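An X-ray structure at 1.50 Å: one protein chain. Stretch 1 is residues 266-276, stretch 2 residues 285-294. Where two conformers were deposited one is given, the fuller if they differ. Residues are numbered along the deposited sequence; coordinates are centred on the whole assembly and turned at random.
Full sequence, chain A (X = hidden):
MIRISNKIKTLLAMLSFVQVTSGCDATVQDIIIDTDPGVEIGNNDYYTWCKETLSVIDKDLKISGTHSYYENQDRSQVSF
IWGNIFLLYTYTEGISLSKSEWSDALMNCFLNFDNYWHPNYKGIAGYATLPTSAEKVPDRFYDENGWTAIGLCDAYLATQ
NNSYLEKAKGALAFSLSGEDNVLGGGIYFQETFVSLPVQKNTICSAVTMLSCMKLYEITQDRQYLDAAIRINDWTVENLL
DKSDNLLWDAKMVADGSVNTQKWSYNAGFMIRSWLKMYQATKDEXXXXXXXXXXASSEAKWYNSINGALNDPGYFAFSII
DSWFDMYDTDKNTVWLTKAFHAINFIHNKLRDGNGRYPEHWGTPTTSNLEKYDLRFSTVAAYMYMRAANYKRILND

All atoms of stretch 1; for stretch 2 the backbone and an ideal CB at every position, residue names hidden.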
# COMPACT_ATOMS: atom_id res chain seq x y z
N ASN A 266 3.53 -3.22 -8.31
CA ASN A 266 2.85 -4.39 -8.89
C ASN A 266 3.62 -5.67 -8.56
O ASN A 266 3.03 -6.69 -8.21
CB ASN A 266 2.64 -4.21 -10.38
CG ASN A 266 1.44 -3.36 -10.66
OD1 ASN A 266 0.47 -3.37 -9.88
ND2 ASN A 266 1.49 -2.61 -11.73
N ALA A 267 4.95 -5.60 -8.59
CA ALA A 267 5.78 -6.70 -8.03
C ALA A 267 5.58 -6.84 -6.51
O ALA A 267 5.33 -7.94 -6.01
CB ALA A 267 7.25 -6.50 -8.37
N GLY A 268 5.68 -5.72 -5.78
CA GLY A 268 5.69 -5.78 -4.33
C GLY A 268 4.40 -6.33 -3.73
O GLY A 268 4.43 -7.17 -2.87
N PHE A 269 3.25 -5.84 -4.18
CA PHE A 269 2.01 -6.35 -3.64
C PHE A 269 1.77 -7.82 -4.03
O PHE A 269 1.18 -8.55 -3.25
CB PHE A 269 0.80 -5.51 -4.03
CG PHE A 269 0.61 -4.27 -3.18
CD1 PHE A 269 0.11 -4.38 -1.88
CD2 PHE A 269 0.80 -3.00 -3.71
CE1 PHE A 269 -0.12 -3.27 -1.12
CE2 PHE A 269 0.54 -1.88 -2.94
CZ PHE A 269 0.08 -2.02 -1.66
N MET A 270 2.28 -8.27 -5.18
CA MET A 270 2.25 -9.69 -5.51
C MET A 270 3.15 -10.52 -4.59
O MET A 270 2.72 -11.55 -4.10
CB MET A 270 2.56 -9.98 -6.99
CG MET A 270 1.51 -9.44 -7.99
SD MET A 270 -0.15 -10.13 -7.82
CE MET A 270 0.16 -11.74 -8.51
N ILE A 271 4.34 -10.02 -4.31
CA ILE A 271 5.25 -10.68 -3.38
C ILE A 271 4.56 -10.85 -2.01
O ILE A 271 4.56 -11.95 -1.43
CB ILE A 271 6.58 -9.91 -3.27
CG1 ILE A 271 7.38 -10.01 -4.56
CG2 ILE A 271 7.42 -10.45 -2.10
CD1 ILE A 271 8.39 -8.87 -4.69
N ARG A 272 4.00 -9.77 -1.47
CA ARG A 272 3.38 -9.86 -0.16
C ARG A 272 2.25 -10.90 -0.17
O ARG A 272 2.08 -11.69 0.77
CB ARG A 272 2.86 -8.50 0.28
CG ARG A 272 3.92 -7.44 0.41
CD ARG A 272 3.44 -6.25 1.22
NE ARG A 272 3.38 -6.67 2.62
CZ ARG A 272 2.66 -6.12 3.58
NH1 ARG A 272 1.89 -5.06 3.36
NH2 ARG A 272 2.74 -6.65 4.80
N SER A 273 1.47 -10.91 -1.25
CA SER A 273 0.38 -11.87 -1.41
C SER A 273 0.91 -13.29 -1.45
O SER A 273 0.39 -14.17 -0.74
CB SER A 273 -0.42 -11.56 -2.67
OG SER A 273 -1.08 -10.30 -2.58
N TRP A 274 1.92 -13.52 -2.28
CA TRP A 274 2.47 -14.85 -2.42
C TRP A 274 3.04 -15.39 -1.12
O TRP A 274 2.92 -16.59 -0.83
CB TRP A 274 3.53 -14.90 -3.51
CG TRP A 274 3.02 -14.73 -4.91
CD1 TRP A 274 1.86 -15.21 -5.44
CD2 TRP A 274 3.70 -14.03 -5.98
NE1 TRP A 274 1.78 -14.86 -6.77
CE2 TRP A 274 2.88 -14.14 -7.12
CE3 TRP A 274 4.90 -13.32 -6.07
CZ2 TRP A 274 3.24 -13.58 -8.36
CZ3 TRP A 274 5.24 -12.76 -7.28
CH2 TRP A 274 4.42 -12.89 -8.42
N LEU A 275 3.65 -14.52 -0.30
CA LEU A 275 4.17 -14.97 0.99
C LEU A 275 3.04 -15.44 1.89
O LEU A 275 3.20 -16.43 2.60
CB LEU A 275 5.04 -13.89 1.65
CG LEU A 275 6.36 -13.59 0.90
CD1 LEU A 275 7.04 -12.42 1.56
CD2 LEU A 275 7.29 -14.80 0.87
N LYS A 276 1.90 -14.75 1.88
CA LYS A 276 0.75 -15.22 2.67
C LYS A 276 0.17 -16.51 2.11
O LYS A 276 -0.25 -17.38 2.87
CB LYS A 276 -0.33 -14.16 2.81
CG LYS A 276 0.16 -12.93 3.56
CD LYS A 276 -0.96 -12.09 4.12
CE LYS A 276 -1.46 -12.65 5.46
NZ LYS A 276 -0.44 -12.46 6.53
N UNK A 285 5.85 -23.40 -4.28
CA UNK A 285 5.81 -22.57 -5.49
C UNK A 285 5.57 -21.10 -5.18
O UNK A 285 6.09 -20.24 -5.88
CB UNK A 285 4.72 -23.08 -6.44
N UNK A 286 4.79 -20.81 -4.15
CA UNK A 286 4.50 -19.42 -3.80
C UNK A 286 5.75 -18.73 -3.24
O UNK A 286 6.02 -17.55 -3.55
CB UNK A 286 3.36 -19.35 -2.78
N UNK A 287 6.51 -19.43 -2.41
CA UNK A 287 7.75 -18.88 -1.87
C UNK A 287 8.77 -18.68 -2.97
O UNK A 287 9.44 -17.65 -3.02
CB UNK A 287 8.32 -19.79 -0.78
N UNK A 288 8.91 -19.68 -3.86
CA UNK A 288 9.85 -19.56 -4.97
C UNK A 288 9.52 -18.36 -5.86
O UNK A 288 10.41 -17.62 -6.25
CB UNK A 288 9.85 -20.84 -5.80
N UNK A 289 8.23 -18.17 -6.16
CA UNK A 289 7.80 -17.06 -6.98
C UNK A 289 8.08 -15.72 -6.30
O UNK A 289 8.61 -14.79 -6.93
CB UNK A 289 6.31 -17.19 -7.30
N UNK A 290 7.78 -15.63 -5.02
CA UNK A 290 8.05 -14.41 -4.24
C UNK A 290 9.54 -14.07 -4.27
O UNK A 290 9.91 -12.92 -4.51
CB UNK A 290 7.58 -14.58 -2.79
N UNK A 291 10.39 -15.08 -4.06
CA UNK A 291 11.82 -14.85 -4.04
C UNK A 291 12.33 -14.41 -5.41
O UNK A 291 13.17 -13.53 -5.51
CB UNK A 291 12.55 -16.11 -3.58
N UNK A 292 11.83 -15.04 -6.47
CA UNK A 292 12.26 -14.69 -7.82
C UNK A 292 11.87 -13.26 -8.21
O UNK A 292 12.69 -12.50 -8.75
CB UNK A 292 11.66 -15.68 -8.82
N UNK A 293 10.61 -12.91 -7.95
CA UNK A 293 10.14 -11.57 -8.24
C UNK A 293 10.83 -10.50 -7.37
O UNK A 293 11.19 -9.43 -7.88
CB UNK A 293 8.62 -11.51 -8.04
N UNK A 294 11.06 -10.80 -6.10
CA UNK A 294 11.77 -9.87 -5.23
C UNK A 294 13.23 -9.65 -5.70
O UNK A 294 13.69 -8.52 -5.76
CB UNK A 294 11.75 -10.39 -3.79

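Both stretches are helical, and they run nearly antiparallel, their axes 157° apart and 8.2 Å from each other at closest approach. Position 285 has nothing of stretch 1 near its ideal CB, so stretch 1 sets no preference among helix-compatible residues; it is K285, with an extended chain.

At 286 the CA-to-CB bond points sideways, and the ideal CB lies 3.4 Å from W274 O. The flank of the W274 indole lies nearby, which would suit a leucine, methionine or aromatic side chain. The residue is Y286: its CD1 lies 4.0 Å from W274 CD1, which meets the tyrosine ring at its edge.

Position 287 also points sideways, with its ideal CB 5.4 Å from L275 CD2. A small residue would fall short, whereas a branched aliphatic chain could bridge the gap. L287 does so, bringing CD1 to 3.8 Å from L275 CD2. Position 288 is beyond the reach of stretch 1 and sets no demand; it is S288.

Position 289 points toward stretch 1, its ideal CB 4.3 Å from W274 CE3. An indole face welcomes aliphatic carbon, so leucine, methionine or the stem of a longer polar residue would fit. Q289 provides such a stem: CG sits 3.4 Å from the centroid of the W274 six-membered ring, only 5° off its normal, a CH-pi contact. Its amide turns along its own helix toward 293.

At 290 the helices come close, with the CA atoms of 290 and I271 4.7 Å apart. The ideal CB already lies 3.7 Å from L275 CD2, 4.1 Å from W274 CB and 4.2 Å from I271 CG2, favouring alanine, glycine or serine. A290 makes apolar contacts with all three side chains through its methyl group.

Position 291 points away and 292 sideways, both with nothing of stretch 1 near the ideal CB, so stretch 1 leaves the choice open, and a long chain or a small one would do; they are K291, fully extended, and A292.

Position 293 points toward stretch 1, its ideal CB 3.7 Å from W274 CZ3 and 4.0 Å from I271 CG1. A compact beta-branched residue, valine or threonine, could address both. In T293, CG2 packs 3.7 Å from A267 CB and 3.8 Å from I271 CG1. OG1 of T293 lies 3.3 Å from W274 CZ3 and accepts a hydrogen bond from NE2 of Q289, 3.0 Å away. W274 thus sits as a knob among Y286, Q289, A290 and T293.

Position 294 points sideways, its ideal CB 3.8 Å from I271 CD1, and an aliphatic residue is apt: L294.

Stretch 2 285-294: KYLSQAKATL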
# COMPACT_ATOMS: atom_id res chain seq x y z
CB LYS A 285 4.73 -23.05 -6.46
CG LYS A 285 3.30 -22.61 -6.12
CD LYS A 285 2.30 -23.30 -7.04
CE LYS A 285 0.89 -22.77 -6.83
NZ LYS A 285 0.02 -23.20 -7.94
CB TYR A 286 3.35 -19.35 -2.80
CG TYR A 286 2.01 -19.77 -3.37
CD1 TYR A 286 1.42 -19.04 -4.39
CD2 TYR A 286 1.33 -20.89 -2.88
CE1 TYR A 286 0.20 -19.40 -4.93
CE2 TYR A 286 0.10 -21.27 -3.40
CZ TYR A 286 -0.47 -20.54 -4.43
OH TYR A 286 -1.67 -20.89 -4.96
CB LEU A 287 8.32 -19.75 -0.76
CG LEU A 287 9.58 -19.25 -0.05
CD1 LEU A 287 9.36 -17.92 0.66
CD2 LEU A 287 10.06 -20.30 0.95
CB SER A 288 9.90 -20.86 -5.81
OG SER A 288 10.36 -21.93 -5.00
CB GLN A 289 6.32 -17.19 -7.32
CG GLN A 289 5.82 -16.11 -8.26
CD GLN A 289 6.48 -16.19 -9.62
OE1 GLN A 289 6.27 -17.15 -10.37
NE2 GLN A 289 7.28 -15.18 -9.94
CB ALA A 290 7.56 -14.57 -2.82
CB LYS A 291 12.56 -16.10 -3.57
CG LYS A 291 12.43 -16.36 -2.09
CD LYS A 291 13.13 -17.67 -1.76
CE LYS A 291 13.03 -18.03 -0.30
NZ LYS A 291 13.74 -19.32 -0.04
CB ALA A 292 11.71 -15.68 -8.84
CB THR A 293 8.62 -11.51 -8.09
OG1 THR A 293 8.03 -12.41 -9.04
CG2 THR A 293 8.06 -10.10 -8.26
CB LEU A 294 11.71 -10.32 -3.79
CG LEU A 294 12.36 -9.41 -2.78
CD1 LEU A 294 11.78 -8.00 -2.75
CD2 LEU A 294 12.26 -10.07 -1.42
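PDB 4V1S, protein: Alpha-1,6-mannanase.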